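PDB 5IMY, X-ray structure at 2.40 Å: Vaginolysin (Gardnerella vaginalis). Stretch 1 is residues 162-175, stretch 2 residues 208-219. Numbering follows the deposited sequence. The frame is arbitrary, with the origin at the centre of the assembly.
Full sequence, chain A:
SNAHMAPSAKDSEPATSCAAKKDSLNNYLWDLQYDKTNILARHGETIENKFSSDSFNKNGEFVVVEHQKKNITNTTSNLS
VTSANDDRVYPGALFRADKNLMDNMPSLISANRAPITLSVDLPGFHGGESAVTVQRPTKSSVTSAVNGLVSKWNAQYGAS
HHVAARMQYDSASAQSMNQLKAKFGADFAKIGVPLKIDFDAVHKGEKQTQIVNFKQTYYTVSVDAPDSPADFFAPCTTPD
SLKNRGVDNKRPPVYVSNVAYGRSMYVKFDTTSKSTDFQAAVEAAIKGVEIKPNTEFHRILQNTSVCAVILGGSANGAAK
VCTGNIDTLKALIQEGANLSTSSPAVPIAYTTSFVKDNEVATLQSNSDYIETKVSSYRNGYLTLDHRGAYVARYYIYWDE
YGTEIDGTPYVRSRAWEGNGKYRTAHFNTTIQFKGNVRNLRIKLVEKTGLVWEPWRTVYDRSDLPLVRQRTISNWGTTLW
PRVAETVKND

Stretch 1 162-175: HVAARMQYDSASAQ
Stretch 2, residues 208-219: QTQIVNFKQTYY

How do the two strands lie? Residues 166-173 run antiparallel to 208-217, their axes at 165° between N-to-C directions and 4.7 Å apart at closest approach, both extended, phi mostly -95° to -145°, with Arg-166 and Ser-173 near -75° and Ala-172 at -167°; psi 110° to 157°. Arg-166, Gln-168, Asp-170 and Ala-172 form hydrogen-bonded pairs with Thr-217, Lys-215, Asn-213 and Ile-211; Lys-215 N to Gln-168 O is 3.0 Å and Ile-211 N to Ala-172 O 2.8 Å. Arg-166 N to Thr-217 O, 3.0 Å, is weak, its angle only 126°.

What packs beside Phe-214? Its m rotamer (chi2 -81°) brings the ring end nearer stretch 1, where Met-167 SD meets the ring edge, 3.6 Å from Phe-214 CD1. Met-167 reaches it with off-well chi1 and chi2, -135° and -110°. Tyr-169, chi1 p, leads its ring end away, leaving Tyr-169 CB 3.7 Å from Phe-214 CD1.

How do Gln-168 and Lys-215 share their face? Gln-168 (p, t) leans across, placing NE2 3.8 Å from Lys-215 CD. Lys-215, m then t throughout, extends away, its NZ hydrogen-bonded elsewhere in the structure.

What joins the strand ends? A water donates to Arg-166 O (3.0 Å) and Lys-215 O (2.9 Å), and hydrogen-bonds Thr-217 OG1 (2.7 Å; chi1 m). Beyond, Tyr-218 (m, chi2 -48°) sets CD1 3.6 Å from Ala-165 CB. At the other end, Ala-174 N donates a hydrogen bond to Thr-209 O at 3.2 Å.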

# COMPACT_ATOMS: atom_id res chain seq x y z
N HIS A 162 5.85 -52.05 8.02
CA HIS A 162 6.43 -50.99 7.20
C HIS A 162 6.08 -49.66 7.83
O HIS A 162 4.90 -49.34 8.02
CB HIS A 162 5.91 -51.07 5.76
CG HIS A 162 6.33 -52.30 5.03
ND1 HIS A 162 6.01 -52.54 3.71
CD2 HIS A 162 7.06 -53.37 5.43
CE1 HIS A 162 6.52 -53.70 3.33
NE2 HIS A 162 7.16 -54.22 4.36
N VAL A 163 7.10 -48.87 8.17
CA VAL A 163 6.94 -47.65 8.95
C VAL A 163 7.15 -46.46 8.03
O VAL A 163 8.17 -46.37 7.33
CB VAL A 163 7.93 -47.61 10.13
CG1 VAL A 163 7.91 -46.25 10.83
CG2 VAL A 163 7.61 -48.72 11.11
N ALA A 164 6.20 -45.53 8.03
CA ALA A 164 6.30 -44.29 7.29
C ALA A 164 6.74 -43.18 8.23
O ALA A 164 6.33 -43.13 9.40
CB ALA A 164 4.97 -43.92 6.63
N ALA A 165 7.58 -42.28 7.72
CA ALA A 165 8.14 -41.22 8.54
C ALA A 165 7.10 -40.13 8.78
O ALA A 165 6.40 -39.71 7.86
CB ALA A 165 9.37 -40.61 7.87
N ARG A 166 7.02 -39.67 10.03
CA ARG A 166 6.35 -38.41 10.31
C ARG A 166 7.21 -37.28 9.77
O ARG A 166 8.38 -37.15 10.15
CB ARG A 166 6.11 -38.22 11.80
CG ARG A 166 5.42 -36.90 12.14
CD ARG A 166 5.81 -36.41 13.52
NE ARG A 166 5.48 -37.41 14.53
CZ ARG A 166 4.25 -37.64 14.97
NH1 ARG A 166 3.23 -36.94 14.47
NH2 ARG A 166 4.04 -38.56 15.90
N MET A 167 6.65 -36.47 8.88
CA MET A 167 7.40 -35.41 8.24
C MET A 167 6.99 -34.06 8.81
O MET A 167 5.81 -33.82 9.08
CB MET A 167 7.17 -35.43 6.72
CG MET A 167 8.44 -35.27 5.91
SD MET A 167 8.52 -33.69 5.07
CE MET A 167 8.38 -34.24 3.37
N GLN A 168 7.98 -33.20 9.01
CA GLN A 168 7.75 -31.84 9.47
C GLN A 168 8.76 -30.94 8.76
O GLN A 168 9.90 -31.34 8.54
CB GLN A 168 7.90 -31.72 10.99
CG GLN A 168 9.33 -31.80 11.49
CD GLN A 168 9.42 -32.27 12.93
OE1 GLN A 168 8.43 -32.27 13.66
NE2 GLN A 168 10.61 -32.67 13.35
N TYR A 169 8.32 -29.74 8.40
CA TYR A 169 9.18 -28.82 7.67
C TYR A 169 9.01 -27.42 8.21
O TYR A 169 7.92 -27.03 8.65
CB TYR A 169 8.89 -28.84 6.16
CG TYR A 169 7.50 -28.37 5.78
CD1 TYR A 169 7.23 -27.02 5.61
CD2 TYR A 169 6.46 -29.27 5.59
CE1 TYR A 169 5.97 -26.58 5.26
CE2 TYR A 169 5.20 -28.84 5.24
CZ TYR A 169 4.96 -27.49 5.08
OH TYR A 169 3.70 -27.05 4.73
N ASP A 170 10.10 -26.66 8.19
CA ASP A 170 10.11 -25.26 8.59
C ASP A 170 10.63 -24.43 7.43
O ASP A 170 11.70 -24.72 6.88
CB ASP A 170 10.98 -25.05 9.84
CG ASP A 170 10.48 -25.85 11.03
OD1 ASP A 170 9.58 -25.37 11.74
OD2 ASP A 170 11.00 -26.97 11.26
N SER A 171 9.87 -23.41 7.06
CA SER A 171 10.19 -22.57 5.91
C SER A 171 10.57 -21.17 6.37
O SER A 171 10.21 -20.72 7.46
CB SER A 171 9.00 -22.50 4.95
OG SER A 171 8.83 -23.72 4.25
N ALA A 172 11.31 -20.48 5.51
CA ALA A 172 11.67 -19.09 5.77
C ALA A 172 12.23 -18.49 4.49
O ALA A 172 12.93 -19.16 3.73
CB ALA A 172 12.70 -18.97 6.90
N SER A 173 11.90 -17.22 4.26
CA SER A 173 12.47 -16.50 3.13
C SER A 173 13.92 -16.14 3.42
O SER A 173 14.25 -15.70 4.52
CB SER A 173 11.65 -15.24 2.84
OG SER A 173 11.54 -15.00 1.45
N ALA A 174 14.78 -16.32 2.43
CA ALA A 174 16.19 -15.99 2.58
C ALA A 174 16.35 -14.48 2.50
O ALA A 174 16.17 -13.88 1.44
CB ALA A 174 17.03 -16.68 1.51
N GLN A 175 16.67 -13.86 3.63
CA GLN A 175 16.81 -12.41 3.73
C GLN A 175 18.15 -11.99 4.34
O GLN A 175 18.76 -11.04 3.85
CB GLN A 175 15.66 -11.84 4.57
CG GLN A 175 14.29 -11.97 3.90
CD GLN A 175 14.18 -11.15 2.63
OE1 GLN A 175 14.92 -10.19 2.43
NE2 GLN A 175 13.26 -11.54 1.76
N GLN A 208 13.93 -14.31 -5.89
CA GLN A 208 13.20 -14.67 -4.68
C GLN A 208 13.67 -16.05 -4.26
O GLN A 208 13.83 -16.95 -5.10
CB GLN A 208 11.68 -14.69 -4.92
CG GLN A 208 11.04 -13.31 -4.97
CD GLN A 208 9.54 -13.38 -5.16
OE1 GLN A 208 8.78 -13.31 -4.20
NE2 GLN A 208 9.10 -13.52 -6.41
N THR A 209 13.93 -16.22 -2.96
CA THR A 209 14.52 -17.46 -2.47
C THR A 209 13.79 -17.93 -1.22
O THR A 209 13.41 -17.13 -0.37
CB THR A 209 16.01 -17.27 -2.15
OG1 THR A 209 16.71 -16.85 -3.33
CG2 THR A 209 16.63 -18.58 -1.65
N GLN A 210 13.60 -19.25 -1.13
CA GLN A 210 12.96 -19.87 0.02
C GLN A 210 13.88 -20.96 0.56
O GLN A 210 14.42 -21.76 -0.22
CB GLN A 210 11.60 -20.47 -0.37
CG GLN A 210 10.69 -20.75 0.81
CD GLN A 210 10.21 -19.49 1.50
OE1 GLN A 210 10.33 -18.39 0.95
NE2 GLN A 210 9.66 -19.64 2.70
N ILE A 211 14.05 -20.99 1.87
CA ILE A 211 14.85 -22.01 2.55
C ILE A 211 13.91 -22.85 3.40
O ILE A 211 13.08 -22.32 4.14
CB ILE A 211 15.95 -21.37 3.42
CG1 ILE A 211 16.83 -20.45 2.58
CG2 ILE A 211 16.79 -22.45 4.10
CD1 ILE A 211 17.51 -21.12 1.39
N VAL A 212 14.06 -24.17 3.30
CA VAL A 212 13.15 -25.11 3.96
C VAL A 212 13.96 -26.26 4.52
O VAL A 212 14.75 -26.89 3.81
CB VAL A 212 12.07 -25.63 3.00
CG1 VAL A 212 11.10 -26.56 3.72
CG2 VAL A 212 11.31 -24.46 2.37
N ASN A 213 13.77 -26.54 5.81
CA ASN A 213 14.39 -27.68 6.48
C ASN A 213 13.36 -28.81 6.53
O ASN A 213 12.29 -28.65 7.11
CB ASN A 213 14.85 -27.30 7.88
CG ASN A 213 15.60 -28.42 8.58
OD1 ASN A 213 16.23 -29.26 7.93
ND2 ASN A 213 15.55 -28.44 9.90
N PHE A 214 13.68 -29.94 5.90
CA PHE A 214 12.82 -31.11 5.91
C PHE A 214 13.37 -32.14 6.88
O PHE A 214 14.55 -32.51 6.80
CB PHE A 214 12.70 -31.73 4.51
CG PHE A 214 11.85 -30.94 3.57
CD1 PHE A 214 10.46 -31.05 3.61
CD2 PHE A 214 12.42 -30.09 2.64
CE1 PHE A 214 9.68 -30.32 2.74
CE2 PHE A 214 11.64 -29.36 1.77
CZ PHE A 214 10.26 -29.48 1.82
N LYS A 215 12.52 -32.61 7.79
CA LYS A 215 12.87 -33.65 8.75
C LYS A 215 11.90 -34.81 8.60
O LYS A 215 10.69 -34.64 8.80
CB LYS A 215 12.85 -33.11 10.18
CG LYS A 215 14.16 -32.48 10.61
CD LYS A 215 14.02 -31.76 11.94
CE LYS A 215 15.35 -31.19 12.39
NZ LYS A 215 15.21 -30.23 13.51
N GLN A 216 12.43 -35.97 8.24
CA GLN A 216 11.66 -37.20 8.13
C GLN A 216 12.08 -38.11 9.29
O GLN A 216 13.20 -38.62 9.31
CB GLN A 216 11.88 -37.88 6.79
CG GLN A 216 11.76 -36.93 5.60
CD GLN A 216 11.69 -37.65 4.27
OE1 GLN A 216 12.71 -37.85 3.61
NE2 GLN A 216 10.48 -38.04 3.88
N THR A 217 11.18 -38.29 10.25
CA THR A 217 11.46 -39.08 11.45
C THR A 217 10.86 -40.47 11.29
O THR A 217 9.64 -40.61 11.14
CB THR A 217 10.90 -38.39 12.69
OG1 THR A 217 11.49 -37.10 12.84
CG2 THR A 217 11.19 -39.22 13.94
N TYR A 218 11.71 -41.49 11.33
CA TYR A 218 11.23 -42.87 11.33
C TYR A 218 10.83 -43.32 12.72
O TYR A 218 9.79 -43.96 12.90
CB TYR A 218 12.32 -43.80 10.78
CG TYR A 218 12.75 -43.47 9.37
CD1 TYR A 218 11.82 -43.25 8.36
CD2 TYR A 218 14.09 -43.37 9.05
CE1 TYR A 218 12.22 -42.94 7.07
CE2 TYR A 218 14.51 -43.06 7.77
CZ TYR A 218 13.57 -42.85 6.78
OH TYR A 218 13.98 -42.55 5.51
N TYR A 219 11.65 -43.00 13.72
CA TYR A 219 11.38 -43.42 15.09
C TYR A 219 12.13 -42.50 16.04
O TYR A 219 13.04 -41.76 15.64
CB TYR A 219 11.78 -44.88 15.33
CG TYR A 219 13.20 -45.20 14.93
CD1 TYR A 219 14.26 -44.96 15.80
CD2 TYR A 219 13.49 -45.75 13.68
CE1 TYR A 219 15.56 -45.26 15.44
CE2 TYR A 219 14.78 -46.05 13.32
CZ TYR A 219 15.82 -45.80 14.19
OH TYR A 219 17.11 -46.10 13.83
O HOH W 1 10.12 -35.12 11.56